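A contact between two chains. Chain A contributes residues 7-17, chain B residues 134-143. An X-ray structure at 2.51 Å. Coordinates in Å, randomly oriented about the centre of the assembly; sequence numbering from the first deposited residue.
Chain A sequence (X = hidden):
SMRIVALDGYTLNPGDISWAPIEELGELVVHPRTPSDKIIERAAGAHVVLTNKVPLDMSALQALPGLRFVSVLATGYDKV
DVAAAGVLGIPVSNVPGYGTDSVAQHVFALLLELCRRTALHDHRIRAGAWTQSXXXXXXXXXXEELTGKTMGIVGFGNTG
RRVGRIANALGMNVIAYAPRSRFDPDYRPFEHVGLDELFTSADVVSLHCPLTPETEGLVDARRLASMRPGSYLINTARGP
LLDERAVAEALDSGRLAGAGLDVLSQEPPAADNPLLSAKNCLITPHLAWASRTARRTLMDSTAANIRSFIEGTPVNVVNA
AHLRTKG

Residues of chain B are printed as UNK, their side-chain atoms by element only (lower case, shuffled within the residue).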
# COMPACT_ATOMS: atom_id res chain seq x y z
N LEU A 7 -9.59 -25.63 19.32
CA LEU A 7 -9.99 -24.90 20.52
C LEU A 7 -10.22 -23.41 20.26
O LEU A 7 -10.96 -22.77 21.00
CB LEU A 7 -8.96 -25.10 21.65
CG LEU A 7 -8.83 -26.54 22.16
CD1 LEU A 7 -7.66 -26.66 23.13
CD2 LEU A 7 -10.12 -27.04 22.81
N ASP A 8 -9.58 -22.84 19.24
CA ASP A 8 -9.86 -21.46 18.85
C ASP A 8 -9.71 -21.26 17.36
O ASP A 8 -8.74 -20.69 16.90
CB ASP A 8 -9.00 -20.45 19.65
CG ASP A 8 -7.50 -20.66 19.48
OD1 ASP A 8 -7.06 -21.80 19.22
OD2 ASP A 8 -6.75 -19.66 19.63
N GLY A 9 -10.70 -21.75 16.62
CA GLY A 9 -10.66 -21.75 15.16
C GLY A 9 -11.22 -20.51 14.47
O GLY A 9 -11.09 -20.37 13.25
N TYR A 10 -11.82 -19.60 15.23
CA TYR A 10 -12.48 -18.46 14.60
C TYR A 10 -11.50 -17.56 13.84
O TYR A 10 -11.75 -17.26 12.68
CB TYR A 10 -13.26 -17.64 15.63
CG TYR A 10 -14.05 -16.52 15.00
CD1 TYR A 10 -15.15 -16.78 14.18
CD2 TYR A 10 -13.68 -15.20 15.20
CE1 TYR A 10 -15.87 -15.74 13.60
CE2 TYR A 10 -14.39 -14.16 14.63
CZ TYR A 10 -15.49 -14.42 13.83
OH TYR A 10 -16.19 -13.35 13.28
N THR A 11 -10.41 -17.15 14.47
CA THR A 11 -9.39 -16.31 13.82
C THR A 11 -8.75 -16.98 12.58
O THR A 11 -8.47 -16.29 11.60
CB THR A 11 -8.25 -15.88 14.80
OG1 THR A 11 -7.65 -17.02 15.40
CG2 THR A 11 -8.79 -14.97 15.92
N LEU A 12 -8.56 -18.30 12.58
CA LEU A 12 -8.12 -18.98 11.36
C LEU A 12 -9.19 -18.97 10.26
O LEU A 12 -8.87 -18.72 9.09
CB LEU A 12 -7.68 -20.40 11.63
CG LEU A 12 -7.30 -21.24 10.39
CD1 LEU A 12 -6.17 -20.63 9.56
CD2 LEU A 12 -6.92 -22.64 10.83
N ASN A 13 -10.44 -19.25 10.62
CA ASN A 13 -11.53 -19.35 9.64
C ASN A 13 -12.81 -18.74 10.18
O ASN A 13 -13.66 -19.46 10.71
CB ASN A 13 -11.80 -20.81 9.25
CG ASN A 13 -12.92 -20.95 8.22
OD1 ASN A 13 -13.39 -19.98 7.63
ND2 ASN A 13 -13.33 -22.17 7.99
N PRO A 14 -12.98 -17.43 10.00
CA PRO A 14 -14.22 -16.76 10.40
C PRO A 14 -15.25 -16.78 9.27
O PRO A 14 -15.88 -15.76 8.95
CB PRO A 14 -13.73 -15.34 10.71
CG PRO A 14 -12.66 -15.13 9.66
CD PRO A 14 -11.97 -16.45 9.54
N GLY A 15 -15.39 -17.94 8.64
CA GLY A 15 -16.41 -18.18 7.62
C GLY A 15 -16.00 -17.94 6.17
O GLY A 15 -16.84 -18.04 5.28
N ASP A 16 -14.73 -17.61 5.92
CA ASP A 16 -14.29 -17.27 4.55
C ASP A 16 -13.34 -18.27 3.90
O ASP A 16 -12.99 -18.10 2.74
CB ASP A 16 -13.71 -15.85 4.49
CG ASP A 16 -12.49 -15.63 5.38
OD1 ASP A 16 -12.02 -16.56 6.07
OD2 ASP A 16 -12.00 -14.50 5.43
N ILE A 17 -12.91 -19.29 4.63
CA ILE A 17 -12.14 -20.39 4.09
C ILE A 17 -12.87 -21.68 4.51
O ILE A 17 -14.03 -21.62 4.88
CB ILE A 17 -10.64 -20.33 4.48
CG1 ILE A 17 -10.42 -20.45 5.99
CG2 ILE A 17 -10.05 -19.04 3.97
CD1 ILE A 17 -8.98 -20.59 6.40
N UNK B 134 -13.57 -10.33 21.45
CA UNK B 134 -13.46 -11.60 22.18
C UNK B 134 -12.18 -12.39 21.85
O UNK B 134 -11.89 -13.36 22.54
c UNK B 134 -14.55 -10.42 20.34
c UNK B 134 -14.72 -12.37 21.74
c UNK B 134 -15.00 -11.86 20.35
N UNK B 135 -11.44 -11.99 20.82
CA UNK B 135 -10.17 -12.63 20.44
C UNK B 135 -8.97 -11.68 20.58
O UNK B 135 -9.11 -10.47 20.47
o UNK B 135 -11.34 -15.18 19.38
c UNK B 135 -11.32 -14.09 18.75
c UNK B 135 -10.22 -13.11 19.00
o UNK B 135 -12.19 -13.78 17.93
N UNK B 136 -7.80 -12.27 20.82
CA UNK B 136 -6.46 -11.60 20.80
C UNK B 136 -6.17 -10.64 19.62
O UNK B 136 -5.36 -9.73 19.73
c UNK B 136 -3.54 -12.78 18.08
c UNK B 136 -6.11 -14.79 19.64
c UNK B 136 -2.92 -13.09 16.84
c UNK B 136 -5.34 -13.67 19.74
c UNK B 136 -3.30 -14.23 16.10
c UNK B 136 -4.27 -15.09 16.56
n UNK B 136 -5.86 -15.44 18.47
c UNK B 136 -4.53 -13.64 18.56
c UNK B 136 -5.34 -12.66 20.88
c UNK B 136 -4.88 -14.78 17.79
N UNK B 137 -6.82 -10.87 18.49
CA UNK B 137 -6.78 -9.96 17.36
C UNK B 137 -8.18 -9.83 16.78
O UNK B 137 -9.10 -10.52 17.21
c UNK B 137 -5.85 -10.51 16.28
s UNK B 137 -6.41 -12.08 15.62
N UNK B 138 -8.34 -8.93 15.81
CA UNK B 138 -9.59 -8.81 15.07
C UNK B 138 -9.37 -8.11 13.73
O UNK B 138 -8.32 -7.53 13.49
c UNK B 138 -11.06 -5.73 15.09
c UNK B 138 -10.02 -3.85 16.12
c UNK B 138 -10.65 -8.07 15.90
c UNK B 138 -9.38 -4.69 16.99
c UNK B 138 -9.60 -6.06 16.92
c UNK B 138 -10.86 -4.37 15.15
c UNK B 138 -10.43 -6.58 15.98
N UNK B 139 -10.40 -8.13 12.90
CA UNK B 139 -10.47 -7.36 11.69
C UNK B 139 -11.95 -7.15 11.31
O UNK B 139 -12.74 -8.10 11.32
n UNK B 139 -10.86 -11.24 9.20
c UNK B 139 -8.38 -13.16 11.14
c UNK B 139 -9.26 -10.56 10.64
c UNK B 139 -9.41 -12.99 10.26
c UNK B 139 -8.21 -10.76 11.53
c UNK B 139 -9.85 -11.69 10.02
c UNK B 139 -9.65 -7.97 10.54
c UNK B 139 -7.78 -12.06 11.78
c UNK B 139 -10.90 -9.86 9.28
c UNK B 139 -9.95 -9.40 10.16
N UNK B 140 -12.31 -5.89 11.08
CA UNK B 140 -13.59 -5.49 10.52
C UNK B 140 -13.64 -5.55 8.98
O UNK B 140 -14.68 -5.29 8.37
o UNK B 140 -14.06 -4.95 13.25
o UNK B 140 -14.46 -2.83 12.93
c UNK B 140 -14.15 -3.96 12.50
c UNK B 140 -13.90 -4.06 10.99
N UNK B 141 -12.52 -5.87 8.36
CA UNK B 141 -12.43 -5.92 6.91
C UNK B 141 -11.46 -7.04 6.61
O UNK B 141 -10.35 -7.01 7.11
o UNK B 141 -12.22 -4.43 5.02
c UNK B 141 -11.88 -4.59 6.38
N UNK B 142 -11.87 -8.00 5.79
CA UNK B 142 -11.01 -9.10 5.41
C UNK B 142 -9.66 -8.60 4.89
O UNK B 142 -9.61 -7.69 4.06
c UNK B 142 -10.68 -11.10 3.92
o UNK B 142 -12.79 -10.67 4.98
c UNK B 142 -11.66 -10.02 4.38
N UNK B 143 -8.58 -9.19 5.41
CA UNK B 143 -7.22 -8.88 5.00
C UNK B 143 -6.93 -9.68 3.72
O UNK B 143 -7.10 -10.89 3.66
n UNK B 143 -7.41 -6.26 7.07
c UNK B 143 -6.29 -6.94 7.20
c UNK B 143 -6.21 -9.21 6.10
o UNK B 143 -5.19 -6.41 7.16
c UNK B 143 -6.44 -8.45 7.39
O HOH W 1 -7.72 -17.50 18.11
O HOH W 2 -10.33 -17.47 17.89
O HOH W 3 -12.68 -12.42 7.16

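Position 134 of chain B carries three carbons that close a ring onto its own backbone nitrogen, and they stay beyond contact with chain A. That closure identifies B:Pro134.

Position 135 has two carbons, the second bearing two oxygens. The forked end lies at the edge of the A:Tyr10 ring, near its plane, and the CB of 135 packs 3.9 Å from A:Thr11 CG2. This is B:Asp135; its OD2 sits 3.4 Å from A:Tyr10 CD2, where an aromatic edge offers weakly positive C-H groups to a carboxylate. OD1 accepts from water 2 (2.9 Å), which in turn accepts a weak bond from A:Thr11 N at 3.4 Å.

At 136 one carbon leads to fused five- and six-membered rings with eight carbons and a single nitrogen, which lies 3.9 Å from A:Thr11 OG1. The indole is B:Trp136. CA to CB points sideways, but the end comes nearer. NE1 is too far from A:Thr11 OG1 for a direct bond, and water 1 fills the gap. It accepts from B:Trp136 NE1 at 2.8 Å, donates to A:Asp8 OD2 at 2.8 Å, and bonds A:Thr11 OG1 at 2.8 Å.

Position 137 shows one carbon and then a sulfur, which lies 3.8 Å from A:Thr11 CG2. A lone terminal sulfur means B:Cys137, here offering the methyl a soft neighbour.

Position 138 has one carbon and a ring of six carbons, with no heteroatom: B:Phe138. Its end leads away from chain A.

Position 139 repeats the indole pattern, eight carbons and one nitrogen in fused rings. One ring carbon meets A:Thr11 O edge-on at 3.2 Å, and another packs 3.9 Å from A:Pro14 CG. This is B:Trp139, the two carbons being CH2 and CZ2; NE1 gives its hydrogen to water 3 at 3.0 Å.

Position 140, two carbons with two oxygens on the second, is B:Asp140; position 141, one carbon and one oxygen, is B:Ser141. Both are out of reach.

At 142 one carbon branches to a carbon and an oxygen, the oxygen 3.9 Å from A:Asp16 OD2: B:Thr142. Water 3 bonds B:Thr142 OG1 and A:Asp16 OD2, each at 2.8 Å.

Position 143 has three carbons, the third carrying oxygen and nitrogen: B:Gln143. It turns to its own chain, NE2 donating to B:Ser141 O at 3.0 Å.

No hydrogen bond crosses directly. A:Thr11 buries the most surface, its methyl against B:Asp135 and B:Cys137, while three waters connect the polar groups. The rule to read is that two indoles supply area and N-H donors together, and water bridges polar groups that do not bond directly: waters 1 and 3 take the indole N-H groups, while water 2 joins B:Asp135 to the A:Thr11 backbone, weakly on the A:Thr11 side.

Chain B, residues 134-143: PDWCFWDSTQ
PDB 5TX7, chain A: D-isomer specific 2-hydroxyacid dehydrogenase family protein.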